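Local coordinates for protein putative oxidoreductase (Bacteroides fragilis NCTC 9343, PDB 3FHL) that is probably an oxidoreductase of the Gfo/Idh/MocA family that pairs a nucleotide-binding Rossmann domain with a C-terminal alpha/beta domain, at residues C[132-137]-C[244-249]; C[138-143]-C[298-303]; C[52-55]-C[59-62]; C[8-13]-C[20-25]. One frame throughout, in Å; residues are numbered along the deposited sequence.

Contact 1 of 4, residues C[132-137]-C[244-249]; sequences LTVRDI and FALHGT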
loop_
_atom_site.group_PDB
_atom_site.type_symbol
_atom_site.label_atom_id
_atom_site.label_comp_id
_atom_site.label_asym_id
_atom_site.label_seq_id
_atom_site.Cartn_x
_atom_site.Cartn_y
_atom_site.Cartn_z
ATOM N N LEU C 132 3.802 0.066 20.362
ATOM C CA LEU C 132 3.358 -0.421 21.675
ATOM C C LEU C 132 1.840 -0.545 21.752
ATOM O O LEU C 132 1.317 -1.474 22.357
ATOM C CB LEU C 132 3.875 0.499 22.797
ATOM C CG LEU C 132 5.382 0.439 23.082
ATOM C CD1 LEU C 132 5.742 1.438 24.186
ATOM C CD2 LEU C 132 5.821 -0.968 23.503
ATOM N N THR C 133 1.133 0.399 21.135
ATOM C CA THR C 133 -0.314 0.337 21.101
ATOM C C THR C 133 -0.777 -0.813 20.221
ATOM O O THR C 133 -1.683 -1.545 20.600
ATOM C CB THR C 133 -0.913 1.665 20.623
ATOM O OG1 THR C 133 -0.432 2.727 21.462
ATOM C CG2 THR C 133 -2.416 1.614 20.714
ATOM N N VAL C 134 -0.131 -0.992 19.068
ATOM C CA VAL C 134 -0.407 -2.164 18.208
ATOM C C VAL C 134 -0.250 -3.476 18.997
ATOM O O VAL C 134 -1.148 -4.303 18.984
ATOM C CB VAL C 134 0.462 -2.166 16.903
ATOM C CG1 VAL C 134 0.442 -3.552 16.194
ATOM C CG2 VAL C 134 0.014 -1.043 15.948
ATOM N N ARG C 135 0.860 -3.639 19.719
ATOM C CA ARG C 135 1.053 -4.844 20.554
ATOM C C ARG C 135 -0.112 -5.051 21.542
ATOM O O ARG C 135 -0.606 -6.174 21.702
ATOM C CB ARG C 135 2.392 -4.790 21.308
ATOM C CG ARG C 135 3.652 -4.788 20.449
ATOM C CD ARG C 135 4.886 -5.178 21.292
ATOM N NE ARG C 135 5.183 -6.607 21.165
ATOM C CZ ARG C 135 6.386 -7.121 20.903
ATOM N NH1 ARG C 135 7.463 -6.342 20.786
ATOM N NH2 ARG C 135 6.517 -8.437 20.785
ATOM N N ASP C 136 -0.557 -3.955 22.166
ATOM C CA ASP C 136 -1.689 -3.943 23.092
ATOM C C ASP C 136 -3.005 -4.413 22.464
ATOM O O ASP C 136 -3.702 -5.251 23.041
ATOM C CB ASP C 136 -1.874 -2.538 23.677
ATOM C CG ASP C 136 -2.811 -2.515 24.880
ATOM O OD1 ASP C 136 -2.594 -3.312 25.812
ATOM O OD2 ASP C 136 -3.752 -1.684 24.905
ATOM N N ILE C 137 -3.325 -3.879 21.280
ATOM C CA ILE C 137 -4.533 -4.245 20.520
ATOM C C ILE C 137 -4.522 -5.737 20.179
ATOM O O ILE C 137 -5.531 -6.424 20.316
ATOM C CB ILE C 137 -4.638 -3.378 19.230
ATOM C CG1 ILE C 137 -5.180 -1.998 19.583
ATOM C CG2 ILE C 137 -5.521 -4.033 18.159
ATOM C CD1 ILE C 137 -4.484 -0.907 18.875
ATOM N N PHE C 244 -0.030 2.786 10.648
ATOM C CA PHE C 244 -0.464 1.399 10.753
ATOM C C PHE C 244 -1.880 1.253 10.249
ATOM O O PHE C 244 -2.738 2.105 10.507
ATOM C CB PHE C 244 -0.420 0.895 12.201
ATOM C CG PHE C 244 0.973 0.600 12.712
ATOM C CD1 PHE C 244 1.577 1.450 13.638
ATOM C CD2 PHE C 244 1.678 -0.526 12.277
ATOM C CE1 PHE C 244 2.883 1.181 14.119
ATOM C CE2 PHE C 244 2.964 -0.791 12.749
ATOM C CZ PHE C 244 3.568 0.056 13.668
ATOM N N ALA C 245 -2.133 0.161 9.538
ATOM C CA ALA C 245 -3.503 -0.249 9.272
ATOM C C ALA C 245 -3.527 -1.739 9.491
ATOM O O ALA C 245 -2.819 -2.473 8.817
ATOM C CB ALA C 245 -3.931 0.094 7.839
ATOM N N LEU C 246 -4.319 -2.169 10.462
ATOM C CA LEU C 246 -4.451 -3.586 10.760
ATOM C C LEU C 246 -5.890 -3.976 10.545
ATOM O O LEU C 246 -6.780 -3.199 10.843
ATOM C CB LEU C 246 -4.036 -3.873 12.210
ATOM C CG LEU C 246 -2.530 -4.012 12.477
ATOM C CD1 LEU C 246 -1.832 -2.687 12.454
ATOM C CD2 LEU C 246 -2.328 -4.661 13.837
ATOM N N HIS C 247 -6.107 -5.185 10.036
ATOM C CA HIS C 247 -7.458 -5.648 9.757
ATOM C C HIS C 247 -7.598 -7.030 10.334
ATOM O O HIS C 247 -6.714 -7.859 10.170
ATOM C CB HIS C 247 -7.735 -5.669 8.229
ATOM C CG HIS C 247 -7.691 -4.308 7.589
ATOM N ND1 HIS C 247 -8.584 -3.310 7.907
ATOM C CD2 HIS C 247 -6.846 -3.779 6.675
ATOM C CE1 HIS C 247 -8.284 -2.219 7.226
ATOM N NE2 HIS C 247 -7.237 -2.478 6.462
ATOM N N GLY C 248 -8.715 -7.272 11.011
ATOM C CA GLY C 248 -9.021 -8.602 11.513
ATOM C C GLY C 248 -10.437 -8.997 11.170
ATOM O O GLY C 248 -11.165 -8.232 10.511
ATOM N N THR C 249 -10.833 -10.184 11.618
ATOM C CA THR C 249 -12.192 -10.703 11.382
ATOM C C THR C 249 -13.289 -9.825 11.979
ATOM O O THR C 249 -14.378 -9.723 11.419
ATOM C CB THR C 249 -12.360 -12.165 11.900
ATOM O OG1 THR C 249 -11.971 -12.245 13.289
ATOM C CG2 THR C 249 -11.490 -13.112 11.080
#
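Val-134, on helix 129-139, spreads its two methyl groups over Phe-244 and Leu-246, residues two apart on strand 244-248 that both face the helix. The CG2 methyl sits over one face of the Phe-244 ring as a CH-pi contact, 3.8 Å from the ring centroid and only 16° off the normal. The closest ring atom is Phe-244 CD1, 3.7 Å from Val-134 CG2, so the methyl is displaced a little from the centre toward the rim. The other branch, CG1, meets a single leucine methyl: Val-134 CG1 lies 3.8 Å from Leu-246 CD2. This division follows from the valine torsion, which puts CG1 anti to the backbone N (chi1 165°) and turns CG2 to the ring. Valine suits the place because its short forked side chain serves two partners at once, while the CA atoms of Val-134 and Phe-244 remain 8.3 Å apart. The layering is that of a helix laid on the sheet of the C-terminal alpha/beta domain. Leu-190 of helix 180-191 also packs on Val-134, and on the far side of the strand His-247 bonds through NE2 to Glu-241 of the second subunit. No hydrogen bond joins the two segments themselves, so helix and strand are held here by dispersion and the fit of buried apolar shapes, with the CH-pi contact adding a modest directional preference.

Contact 2 of 4, residues C[138-143]-C[298-303]; sequences LAKSLL and RKYPGI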
loop_
_atom_site.group_PDB
_atom_site.type_symbol
_atom_site.label_atom_id
_atom_site.label_comp_id
_atom_site.label_asym_id
_atom_site.label_seq_id
_atom_site.Cartn_x
_atom_site.Cartn_y
_atom_site.Cartn_z
ATOM N N LEU C 138 -3.364 -6.231 19.760
ATOM C CA LEU C 138 -3.210 -7.647 19.425
ATOM C C LEU C 138 -3.278 -8.549 20.664
ATOM O O LEU C 138 -3.936 -9.601 20.637
ATOM C CB LEU C 138 -1.903 -7.871 18.657
ATOM C CG LEU C 138 -1.787 -7.154 17.299
ATOM C CD1 LEU C 138 -0.385 -7.313 16.745
ATOM C CD2 LEU C 138 -2.845 -7.639 16.304
ATOM N N ALA C 139 -2.605 -8.133 21.736
ATOM C CA ALA C 139 -2.658 -8.825 23.039
ATOM C C ALA C 139 -4.100 -9.006 23.531
ATOM O O ALA C 139 -4.466 -10.062 24.048
ATOM C CB ALA C 139 -1.819 -8.054 24.088
ATOM N N LYS C 140 -4.914 -7.973 23.326
ATOM C CA LYS C 140 -6.303 -7.944 23.778
ATOM C C LYS C 140 -7.292 -8.566 22.782
ATOM O O LYS C 140 -8.501 -8.598 23.052
ATOM C CB LYS C 140 -6.714 -6.498 24.092
ATOM C CG LYS C 140 -6.064 -5.892 25.361
ATOM C CD LYS C 140 -6.475 -4.424 25.550
ATOM C CE LYS C 140 -6.110 -3.876 26.939
ATOM N NZ LYS C 140 -4.751 -4.261 27.418
ATOM N N SER C 141 -6.778 -9.043 21.640
ATOM C CA SER C 141 -7.590 -9.628 20.547
ATOM C C SER C 141 -8.765 -8.758 20.096
ATOM O O SER C 141 -9.828 -9.268 19.757
ATOM C CB SER C 141 -8.077 -11.038 20.904
ATOM O OG SER C 141 -6.986 -11.896 21.174
ATOM N N LEU C 142 -8.562 -7.443 20.088
ATOM C CA LEU C 142 -9.641 -6.489 19.827
ATOM C C LEU C 142 -10.174 -6.541 18.391
ATOM O O LEU C 142 -11.328 -6.186 18.158
ATOM C CB LEU C 142 -9.196 -5.059 20.151
ATOM C CG LEU C 142 -8.916 -4.655 21.601
ATOM C CD1 LEU C 142 -8.578 -3.191 21.622
ATOM C CD2 LEU C 142 -10.104 -4.918 22.508
ATOM N N LEU C 143 -9.330 -6.992 17.458
ATOM C CA LEU C 143 -9.689 -7.095 16.027
ATOM C C LEU C 143 -10.233 -8.465 15.674
ATOM O O LEU C 143 -10.590 -8.709 14.526
ATOM C CB LEU C 143 -8.479 -6.771 15.131
ATOM C CG LEU C 143 -7.767 -5.449 15.424
ATOM C CD1 LEU C 143 -6.616 -5.198 14.454
ATOM C CD2 LEU C 143 -8.762 -4.289 15.381
ATOM N N ARG C 298 -14.161 4.426 17.558
ATOM C CA ARG C 298 -13.657 5.515 18.349
ATOM C C ARG C 298 -12.168 5.529 18.465
ATOM O O ARG C 298 -11.543 4.563 18.184
ATOM C CB ARG C 298 -14.271 5.494 19.723
ATOM C CG ARG C 298 -13.777 4.413 20.571
ATOM C CD ARG C 298 -14.786 3.984 21.602
ATOM N NE ARG C 298 -14.154 2.996 22.448
ATOM C CZ ARG C 298 -14.748 1.962 23.008
ATOM N NH1 ARG C 298 -14.028 1.145 23.710
ATOM N NH2 ARG C 298 -16.031 1.747 22.877
ATOM N N LYS C 299 -11.614 6.654 18.867
ATOM C CA LYS C 299 -10.189 6.751 19.137
ATOM C C LYS C 299 -9.799 5.821 20.286
ATOM O O LYS C 299 -10.529 5.688 21.275
ATOM C CB LYS C 299 -9.777 8.201 19.412
ATOM C CG LYS C 299 -9.815 9.087 18.178
ATOM C CD LYS C 299 -9.124 8.407 16.979
ATOM C CE LYS C 299 -8.805 9.381 15.889
ATOM N NZ LYS C 299 -7.720 10.319 16.307
ATOM N N TYR C 300 -8.668 5.142 20.125
ATOM C CA TYR C 300 -8.234 4.146 21.099
ATOM C C TYR C 300 -7.149 4.747 21.991
ATOM O O TYR C 300 -6.072 5.073 21.491
ATOM C CB TYR C 300 -7.709 2.894 20.384
ATOM C CG TYR C 300 -7.304 1.795 21.340
ATOM C CD1 TYR C 300 -8.256 1.088 22.049
ATOM C CD2 TYR C 300 -5.962 1.492 21.554
ATOM C CE1 TYR C 300 -7.889 0.089 22.940
ATOM C CE2 TYR C 300 -5.581 0.495 22.440
ATOM C CZ TYR C 300 -6.549 -0.204 23.127
ATOM O OH TYR C 300 -6.174 -1.198 23.996
ATOM N N PRO C 301 -7.437 4.911 23.309
ATOM C CA PRO C 301 -6.436 5.448 24.236
ATOM C C PRO C 301 -5.223 4.533 24.231
ATOM O O PRO C 301 -5.327 3.359 24.589
ATOM C CB PRO C 301 -7.148 5.417 25.598
ATOM C CG PRO C 301 -8.618 5.398 25.266
ATOM C CD PRO C 301 -8.711 4.610 23.990
ATOM N N GLY C 302 -4.098 5.059 23.770
ATOM C CA GLY C 302 -2.964 4.208 23.484
ATOM C C GLY C 302 -2.014 4.012 24.644
ATOM O O GLY C 302 -2.226 4.533 25.744
ATOM N N ILE C 303 -0.977 3.227 24.379
ATOM C CA ILE C 303 0.165 3.072 25.263
ATOM C C ILE C 303 1.158 4.201 25.003
ATOM O O ILE C 303 1.465 4.492 23.852
ATOM C CB ILE C 303 0.850 1.711 25.005
ATOM C CG1 ILE C 303 -0.160 0.559 25.151
ATOM C CG2 ILE C 303 2.041 1.502 25.928
ATOM C CD1 ILE C 303 -0.803 0.452 26.503
#
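A Schellman motif ends helix 129-139, and the residues around that turn, Lys-140 and Leu-142, reach across to Tyr-300, near the end of strand 294-299. Ser-141 takes the positive phi of the motif (51°), and Ser-141 N bonds back to Leu-138 O at 3.1 Å. Leu-142 and Tyr-300 approach from opposite directions: Leu-142 CD1 lies 3.6 Å from Tyr-300 CE1 and 3.9 Å from Tyr-300 CZ, coming at the ring obliquely. Lys-140 passes the phenol oxygen with the apolar part of its chain, its CD 3.6 Å from Tyr-300 OH. Within the C-terminal alpha/beta domain, the contact thus ties the end of a helix that covers the mixed sheet to the end region of strand 294-299, outermost in that sheet within this chain; Leu-287 of strand 286-291 packs on both Leu-142 and Tyr-300. Tyrosine fits this partly exposed place, since its ring accepts the leucine methyl while its hydroxyl can end on a polar group. That group is Asp-136, one helical turn before Lys-140: OD2 is hydrogen-bonded to Tyr-300 OH, and OD1 forms a salt bridge with Lys-140 NZ. The lysine chain runs nearly straight until a final bend (chi4 43°), which brings NZ round to the carboxylate.

Contact 3 of 4, residues C[52-55]-C[59-62]; sequences SIVR and ELTE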
loop_
_atom_site.group_PDB
_atom_site.type_symbol
_atom_site.label_atom_id
_atom_site.label_comp_id
_atom_site.label_asym_id
_atom_site.label_seq_id
_atom_site.Cartn_x
_atom_site.Cartn_y
_atom_site.Cartn_z
ATOM N N SER C 52 31.751 11.670 34.434
ATOM C CA SER C 52 33.166 11.956 34.213
ATOM C C SER C 52 33.507 11.932 32.727
ATOM O O SER C 52 33.300 10.924 32.055
ATOM C CB SER C 52 34.049 10.964 34.976
ATOM O OG SER C 52 33.865 11.100 36.372
ATOM N N ILE C 53 34.034 13.043 32.223
ATOM C CA ILE C 53 34.479 13.113 30.831
ATOM C C ILE C 53 35.844 12.457 30.663
ATOM O O ILE C 53 36.803 12.827 31.335
ATOM C CB ILE C 53 34.488 14.571 30.285
ATOM C CG1 ILE C 53 33.056 15.069 30.101
ATOM C CG2 ILE C 53 35.238 14.656 28.937
ATOM C CD1 ILE C 53 32.887 16.577 30.223
ATOM N N VAL C 54 35.913 11.464 29.783
ATOM C CA VAL C 54 37.186 10.895 29.355
ATOM C C VAL C 54 37.432 11.240 27.884
ATOM O O VAL C 54 36.507 11.626 27.173
ATOM C CB VAL C 54 37.304 9.364 29.634
ATOM C CG1 VAL C 54 37.302 9.099 31.139
ATOM C CG2 VAL C 54 36.206 8.562 28.944
ATOM N N ARG C 55 38.682 11.121 27.445
ATOM C CA ARG C 55 39.089 11.599 26.131
ATOM C C ARG C 55 39.199 10.501 25.080
ATOM O O ARG C 55 39.376 10.789 23.896
ATOM C CB ARG C 55 40.427 12.360 26.225
ATOM C CG ARG C 55 40.398 13.660 27.036
ATOM C CD ARG C 55 39.345 14.608 26.520
ATOM N NE ARG C 55 39.202 15.812 27.334
ATOM C CZ ARG C 55 38.171 16.656 27.250
ATOM N NH1 ARG C 55 37.182 16.426 26.393
ATOM N NH2 ARG C 55 38.122 17.731 28.030
ATOM N N GLU C 59 39.696 4.373 27.538
ATOM C CA GLU C 59 39.442 4.731 28.934
ATOM C C GLU C 59 38.106 4.205 29.472
ATOM O O GLU C 59 37.899 4.153 30.691
ATOM C CB GLU C 59 39.559 6.241 29.135
ATOM C CG GLU C 59 40.994 6.734 29.084
ATOM C CD GLU C 59 41.093 8.240 29.042
ATOM O OE1 GLU C 59 41.057 8.880 30.119
ATOM O OE2 GLU C 59 41.217 8.784 27.926
ATOM N N LEU C 60 37.203 3.809 28.574
ATOM C CA LEU C 60 36.002 3.095 28.991
ATOM C C LEU C 60 36.300 1.631 29.157
ATOM O O LEU C 60 35.920 1.037 30.163
ATOM C CB LEU C 60 34.848 3.239 27.981
ATOM C CG LEU C 60 34.235 4.610 27.748
ATOM C CD1 LEU C 60 32.984 4.466 26.850
ATOM C CD2 LEU C 60 33.898 5.267 29.055
ATOM N N THR C 61 36.955 1.041 28.160
ATOM C CA THR C 61 37.165 -0.412 28.150
ATOM C C THR C 61 38.144 -0.861 29.241
ATOM O O THR C 61 38.067 -1.992 29.728
ATOM C CB THR C 61 37.650 -0.944 26.777
ATOM O OG1 THR C 61 38.892 -0.325 26.419
ATOM C CG2 THR C 61 36.637 -0.651 25.693
ATOM N N GLU C 62 39.050 0.034 29.624
ATOM C CA GLU C 62 40.041 -0.283 30.647
ATOM C C GLU C 62 39.587 0.071 32.056
ATOM O O GLU C 62 40.308 -0.193 33.019
ATOM C CB GLU C 62 41.363 0.407 30.343
ATOM C CG GLU C 62 42.158 -0.243 29.226
ATOM C CD GLU C 62 43.431 0.532 28.889
ATOM O OE1 GLU C 62 43.612 1.662 29.405
ATOM O OE2 GLU C 62 44.246 0.007 28.100
HETATM O O HOH W 1 40.703 11.432 29.864
#
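The carboxylate of Glu-59 and the guanidinium of Arg-55 are the flat groups here, and they are used quite differently. Glu-59 turns its oxygens to the backbone of Arg-55, whereas the Arg-55 guanidinium leads away, one face covered by Ile-53 CG2 at 3.7 Å above its plane, with its nitrogens bound to Glu-38 O, Lys-41 O and the Glu-42 carboxylate. In the Rossmann fold this is the turn from outermost strand 52-54 into short helix 58-61. The apolar side of the contact belongs to Val-54. Val-54 CB lies 3.9 Å from Glu-59 CB, the two side chains sliding past each other in opposite directions, and Val-54 CG2 lies 4.0 Å from Leu-60 CD2. With CG1 anti to the carbonyl carbon (chi1 -65°), CG2 is left between the backbone N and the carbonyl carbon. The short branched valine packs between the strand and the helix, while the longer glutamate skirts it to reach the polar backbone. There Glu-59 OE2 receives a weak bond from Arg-55 N, 3.5 Å long and bent to 139°, but its stronger partner is Ser-56 OG. A water bridges the same two groups: it donates to Glu-59 OE1 at 2.6 Å and accepts weakly from Arg-55 N at 3.2 Å.

Contact 4 of 4, residues C[8-13]-C[20-25]; sequences TGLAAF and FHAPFI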
loop_
_atom_site.group_PDB
_atom_site.type_symbol
_atom_site.label_atom_id
_atom_site.label_comp_id
_atom_site.label_asym_id
_atom_site.label_seq_id
_atom_site.Cartn_x
_atom_site.Cartn_y
_atom_site.Cartn_z
ATOM N N THR C 8 27.752 2.876 33.750
ATOM C CA THR C 8 27.707 2.925 32.293
ATOM C C THR C 8 28.653 3.950 31.690
ATOM O O THR C 8 28.728 5.100 32.158
ATOM C CB THR C 8 26.268 3.180 31.791
ATOM O OG1 THR C 8 25.373 2.285 32.458
ATOM C CG2 THR C 8 26.156 2.971 30.273
ATOM N N GLY C 9 29.370 3.504 30.658
ATOM C CA GLY C 9 30.192 4.370 29.820
ATOM C C GLY C 9 29.530 4.631 28.469
ATOM O O GLY C 9 29.117 3.700 27.777
ATOM N N LEU C 10 29.431 5.902 28.101
ATOM C CA LEU C 10 28.827 6.310 26.829
ATOM C C LEU C 10 29.938 6.700 25.858
ATOM O O LEU C 10 30.741 7.587 26.155
ATOM C CB LEU C 10 27.843 7.468 27.060
ATOM C CG LEU C 10 26.990 7.995 25.886
ATOM C CD1 LEU C 10 26.181 6.883 25.216
ATOM C CD2 LEU C 10 26.086 9.148 26.331
ATOM N N ALA C 11 29.983 6.030 24.704
ATOM C CA ALA C 11 31.109 6.160 23.765
ATOM C C ALA C 11 31.163 7.476 22.984
ATOM O O ALA C 11 32.213 7.826 22.455
ATOM C CB ALA C 11 31.151 4.971 22.810
ATOM N N ALA C 12 30.049 8.208 22.919
ATOM C CA ALA C 12 30.015 9.498 22.206
ATOM C C ALA C 12 28.923 10.438 22.715
ATOM O O ALA C 12 27.844 9.997 23.133
ATOM C CB ALA C 12 29.872 9.277 20.687
ATOM N N PHE C 13 29.201 11.735 22.686
ATOM C CA PHE C 13 28.185 12.720 23.032
ATOM C C PHE C 13 27.784 13.558 21.806
ATOM O O PHE C 13 27.584 14.774 21.896
ATOM C CB PHE C 13 28.653 13.594 24.203
ATOM C CG PHE C 13 27.529 14.208 25.002
ATOM C CD1 PHE C 13 26.659 13.406 25.740
ATOM C CD2 PHE C 13 27.366 15.593 25.043
ATOM C CE1 PHE C 13 25.628 13.975 26.498
ATOM C CE2 PHE C 13 26.338 16.174 25.786
ATOM C CZ PHE C 13 25.468 15.360 26.521
ATOM N N PHE C 20 19.127 9.921 22.559
ATOM C CA PHE C 20 18.586 8.586 22.836
ATOM C C PHE C 20 19.131 7.884 24.078
ATOM O O PHE C 20 18.462 7.004 24.635
ATOM C CB PHE C 20 18.804 7.676 21.614
ATOM C CG PHE C 20 18.053 8.123 20.388
ATOM C CD1 PHE C 20 16.660 8.051 20.345
ATOM C CD2 PHE C 20 18.732 8.629 19.288
ATOM C CE1 PHE C 20 15.955 8.475 19.221
ATOM C CE2 PHE C 20 18.042 9.051 18.159
ATOM C CZ PHE C 20 16.647 8.973 18.127
ATOM N N HIS C 21 20.342 8.246 24.495
ATOM C CA HIS C 21 21.041 7.465 25.510
ATOM C C HIS C 21 21.225 8.172 26.846
ATOM O O HIS C 21 20.647 7.751 27.841
ATOM C CB HIS C 21 22.370 6.968 24.956
ATOM C CG HIS C 21 22.210 6.148 23.723
ATOM N ND1 HIS C 21 21.492 4.971 23.706
ATOM C CD2 HIS C 21 22.638 6.350 22.459
ATOM C CE1 HIS C 21 21.505 4.471 22.483
ATOM N NE2 HIS C 21 22.191 5.291 21.708
ATOM N N ALA C 22 22.017 9.239 26.859
ATOM C CA ALA C 22 22.226 10.031 28.091
ATOM C C ALA C 22 20.966 10.456 28.869
ATOM O O ALA C 22 20.958 10.326 30.091
ATOM C CB ALA C 22 23.155 11.216 27.835
ATOM N N PRO C 23 19.895 10.945 28.188
ATOM C CA PRO C 23 18.692 11.275 28.961
ATOM C C PRO C 23 18.063 10.113 29.739
ATOM O O PRO C 23 17.462 10.351 30.784
ATOM C CB PRO C 23 17.718 11.774 27.880
ATOM C CG PRO C 23 18.588 12.302 26.847
ATOM C CD PRO C 23 19.695 11.306 26.770
ATOM N N PHE C 24 18.215 8.885 29.238
ATOM C CA PHE C 24 17.630 7.691 29.866
ATOM C C PHE C 24 18.560 6.952 30.837
ATOM O O PHE C 24 18.121 6.524 31.904
ATOM C CB PHE C 24 17.071 6.745 28.799
ATOM C CG PHE C 24 15.949 7.354 28.018
ATOM C CD1 PHE C 24 14.683 7.480 28.590
ATOM C CD2 PHE C 24 16.172 7.886 26.751
ATOM C CE1 PHE C 24 13.633 8.067 27.884
ATOM C CE2 PHE C 24 15.131 8.485 26.036
ATOM C CZ PHE C 24 13.860 8.584 26.611
ATOM N N ILE C 25 19.829 6.809 30.474
ATOM C CA ILE C 25 20.832 6.272 31.400
ATOM C C ILE C 25 20.844 7.127 32.681
ATOM O O ILE C 25 20.892 6.587 33.785
ATOM C CB ILE C 25 22.250 6.188 30.758
ATOM C CG1 ILE C 25 22.233 5.300 29.508
ATOM C CG2 ILE C 25 23.279 5.640 31.776
ATOM C CD1 ILE C 25 23.332 5.593 28.539
#
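Leu-10 drives its two methyls into helix 15-27 at His-21 and Ala-22, and this is the dense part of the contact. Leu-10 CD1 lies 3.8 Å from His-21 CB, the side chains crossing at about a right angle, and Leu-10 CD2 lies 3.9 Å from Ala-22 CB. The leucine reaches them because CG stands anti to the backbone N (chi1 -175°). Two residues earlier on the strand Thr-8 also faces the helix, its CB 3.9 Å from Ile-25 CG2; its hydroxyl is satisfied by Ile-6 O, so a threonine is tolerated in this buried place. The small side chain of Ala-22 leaves room for two neighbours, the other being Phe-13. That ring belongs to the looser, partly exposed side: it meets the methyl with its edge alone, Phe-13 CE1 standing 3.9 Å from Ala-22 CB. His-21 is buried but paired, ND1 with Tyr-311 OH and NE2 with Glu-95. The loop after the strand, beginning at Ala-11, stands where the glycine-rich turn of Rossmann folds holds the dinucleotide, consistent with nucleotide binding. The axes of strand residues 8-10 and helix residues 20-25 approach to 10.1 Å and run roughly antiparallel, at 154°, as the first two elements of a beta-alpha-beta unit. Strand 31-37 completes it, with Leu-33 against Ala-22 and Phe-31 against Ile-25, while strand 68-71 flanks strand 6-10 on its other side.

Overall arrangement
Contacts 1 and 4 are buried and apolar, each laying a helix on a sheet, but in different domains, their centres about 32 Å apart. Contact 2 lies at the surface and contact 3 is partly buried; they sit at the turns closing helix 129-139 and following strand 52-54, and bring in polar partners: an aspartate shared by two side chains in one, a glutamate and a water in the other. Contacts 1 and 2 share helix 129-139 and are linked by hydrogen bonds, among them Thr-133 OG1 to Ile-303 N. Contacts 3 and 4 belong to the Rossmann sheet and meet through Leu-60 CD1, which packs against the backbone of Gly-9 to Ala-11.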